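Mandelate racemase/muconate lactonizing protein (Paenibacillus sp., PDB 3QPE) binds magnesium and D-galacturonic acid and is probably an acid-sugar enzyme of the enolase superfamily. Local coordinates at residues Ile169-Gly174 with Ile204-Asn209. Residues are numbered along the deposited sequence; the frame is centred on the assembly and turned at random.
Sequences IKVGRG and IMIDAN. With MG (magnesium ion), chain E; DGU (D-galacturonic acid), chain G.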
loop_
_atom_site.group_PDB
_atom_site.type_symbol
_atom_site.label_atom_id
_atom_site.label_comp_id
_atom_site.label_asym_id
_atom_site.label_seq_id
_atom_site.Cartn_x
_atom_site.Cartn_y
_atom_site.Cartn_z
ATOM N N ILE A 169 -3.575 -11.824 -18.971
ATOM C CA ILE A 169 -3.323 -13.158 -18.468
ATOM C C ILE A 169 -2.822 -13.113 -17.028
ATOM O O ILE A 169 -1.853 -12.420 -16.729
ATOM C CB ILE A 169 -2.232 -13.815 -19.333
ATOM C CG1 ILE A 169 -2.564 -13.661 -20.820
ATOM C CG2 ILE A 169 -2.005 -15.247 -18.918
ATOM C CD1 ILE A 169 -1.551 -14.325 -21.739
ATOM N N LYS A 170 -3.469 -13.842 -16.130
ATOM C CA LYS A 170 -2.974 -13.942 -14.765
ATOM C C LYS A 170 -1.684 -14.756 -14.738
ATOM O O LYS A 170 -1.643 -15.850 -15.287
ATOM C CB LYS A 170 -4.020 -14.610 -13.882
ATOM C CG LYS A 170 -5.286 -13.789 -13.726
ATOM C CD LYS A 170 -5.005 -12.510 -12.914
ATOM C CE LYS A 170 -6.302 -11.772 -12.548
ATOM N NZ LYS A 170 -6.340 -10.406 -13.160
ATOM N N VAL A 171 -0.638 -14.208 -14.118
ATOM C CA VAL A 171 0.611 -14.927 -13.903
ATOM C C VAL A 171 0.925 -14.883 -12.413
ATOM O O VAL A 171 0.138 -14.340 -11.631
ATOM C CB VAL A 171 1.750 -14.323 -14.717
ATOM C CG1 VAL A 171 1.410 -14.388 -16.193
ATOM C CG2 VAL A 171 1.978 -12.839 -14.303
ATOM N N GLY A 172 2.048 -15.468 -12.009
ATOM C CA GLY A 172 2.362 -15.582 -10.597
ATOM C C GLY A 172 2.018 -16.928 -9.990
ATOM O O GLY A 172 1.948 -17.071 -8.767
ATOM N N ARG A 173 1.801 -17.928 -10.836
ATOM C CA ARG A 173 1.513 -19.276 -10.335
ATOM C C ARG A 173 2.462 -19.775 -9.229
ATOM O O ARG A 173 2.026 -20.437 -8.275
ATOM C CB ARG A 173 1.439 -20.274 -11.493
ATOM C CG ARG A 173 0.205 -20.102 -12.357
ATOM C CD ARG A 173 0.329 -20.890 -13.660
ATOM N NE ARG A 173 -0.879 -20.789 -14.475
ATOM C CZ ARG A 173 -1.238 -19.703 -15.155
ATOM N NH1 ARG A 173 -2.366 -19.702 -15.859
ATOM N NH2 ARG A 173 -0.483 -18.606 -15.112
ATOM N N GLY A 174 3.743 -19.447 -9.336
ATOM C CA GLY A 174 4.733 -19.914 -8.371
ATOM C C GLY A 174 4.801 -19.131 -7.066
ATOM O O GLY A 174 5.586 -19.453 -6.161
ATOM N N ILE A 204 -1.100 -8.244 -25.518
ATOM C CA ILE A 204 -1.075 -9.172 -24.392
ATOM C C ILE A 204 -0.667 -8.460 -23.115
ATOM O O ILE A 204 0.369 -7.808 -23.067
ATOM C CB ILE A 204 -0.058 -10.313 -24.625
ATOM C CG1 ILE A 204 -0.399 -11.081 -25.902
ATOM C CG2 ILE A 204 -0.016 -11.234 -23.409
ATOM C CD1 ILE A 204 -1.791 -11.685 -25.893
ATOM N N MET A 205 -1.459 -8.599 -22.062
ATOM C CA MET A 205 -1.075 -7.983 -20.810
ATOM C C MET A 205 -0.936 -9.080 -19.769
ATOM O O MET A 205 -1.652 -10.078 -19.813
ATOM C CB MET A 205 -2.104 -6.913 -20.429
ATOM C CG MET A 205 -2.224 -5.847 -21.528
ATOM S SD MET A 205 -3.817 -5.059 -21.780
ATOM C CE MET A 205 -4.627 -6.301 -22.796
ATOM N N ILE A 206 0.002 -8.927 -18.845
ATOM C CA ILE A 206 0.122 -9.901 -17.783
ATOM C C ILE A 206 -0.050 -9.254 -16.423
ATOM O O ILE A 206 0.334 -8.094 -16.220
ATOM C CB ILE A 206 1.442 -10.693 -17.868
ATOM C CG1 ILE A 206 2.639 -9.734 -17.830
ATOM C CG2 ILE A 206 1.472 -11.514 -19.147
ATOM C CD1 ILE A 206 4.009 -10.443 -17.876
ATOM N N ASP A 207 -0.653 -9.996 -15.498
ATOM C CA ASP A 207 -1.025 -9.435 -14.203
ATOM C C ASP A 207 -0.625 -10.411 -13.117
ATOM O O ASP A 207 -1.176 -11.507 -13.012
ATOM C CB ASP A 207 -2.531 -9.104 -14.166
ATOM C CG ASP A 207 -2.995 -8.577 -12.820
ATOM O OD1 ASP A 207 -2.179 -8.505 -11.880
ATOM O OD2 ASP A 207 -4.207 -8.275 -12.694
ATOM N N ALA A 208 0.351 -10.011 -12.310
ATOM C CA ALA A 208 0.943 -10.928 -11.347
ATOM C C ALA A 208 0.238 -10.924 -10.003
ATOM O O ALA A 208 0.501 -11.772 -9.153
ATOM C CB ALA A 208 2.449 -10.616 -11.166
ATOM N N ASN A 209 -0.671 -9.981 -9.805
ATOM C CA ASN A 209 -1.279 -9.801 -8.485
ATOM C C ASN A 209 -0.227 -9.851 -7.381
ATOM O O ASN A 209 -0.413 -10.491 -6.339
ATOM C CB ASN A 209 -2.419 -10.790 -8.233
ATOM C CG ASN A 209 -3.629 -10.513 -9.107
ATOM O OD1 ASN A 209 -3.834 -11.181 -10.116
ATOM N ND2 ASN A 209 -4.428 -9.512 -8.732
HETATM MG MG MG E . -4.963 -6.512 -11.599
HETATM O O1 DGU G . -11.101 -8.873 -6.892
HETATM O O2 DGU G . -9.084 -10.830 -7.141
HETATM O O5 DGU G . -6.366 -7.917 -10.303
HETATM O O6B DGU G . -6.852 -6.635 -12.734
HETATM C C1 DGU G . -10.293 -8.855 -7.829
HETATM C C2 DGU G . -9.540 -10.119 -8.301
HETATM C C3 DGU G . -8.339 -9.799 -9.216
HETATM C C4 DGU G . -8.653 -8.794 -10.350
HETATM C C5 DGU G . -7.424 -8.362 -11.166
HETATM C C6 DGU G . -7.780 -7.334 -12.264
HETATM O O3 DGU G . -7.854 -11.013 -9.804
HETATM O O4 DGU G . -9.216 -7.610 -9.786
HETATM O O6A DGU G . -8.982 -7.287 -12.607
HETATM O O HOH W 1 -2.419 -13.515 -10.840
HETATM O O HOH W 2 -3.402 -6.845 -10.096
#
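Lys170 and Asp207 are paired across neighbouring parallel strands and send their side chains out side by side toward the bound D-galacturonic acid. The Lys170 chain leaves CB with CG anti to the carbonyl carbon (chi1 -65°) and bends at chi2, bringing CD to 3.3 Å from Asn209 OD1. CE lies 3.2 Å from ligand O3, and a further bend at chi4 places NZ 3.1 Å from ligand C5, the carbon next to the carboxylate. With Lys168 this fits the K-x-K pair of muconate lactonizing enzyme relatives, where such a lysine serves as acid/base at that carbon. NZ also salt-bridges Asp207 OD2 at 3.1 Å, approaching 50° out of the carboxylate plane. That OD2 binds magnesium at 2.2 Å, with Glu233, Glu263, a water, and ligand O5 and O6B. Metal ligands ending successive strands mark the enolase-superfamily TIM barrel, and helix 180-198 joins these two strands as a beta-alpha-beta unit. Replacing Lys170 by alanine would remove the amine, and Asp207 OD2 would probably lose its salt-bridge partner while a gap opened beside C5. Asp207 OD1 accepts from Asn209 N in an Asx turn, while Asn209 ND2 donates to ligand O5 at 3.0 Å. Backbone bonds fix the register: Ile169 N to Met205 O is nearly straight (167°). On the helix-facing side, Val171 CG1 packs 4.1 Å from Ile206 CB.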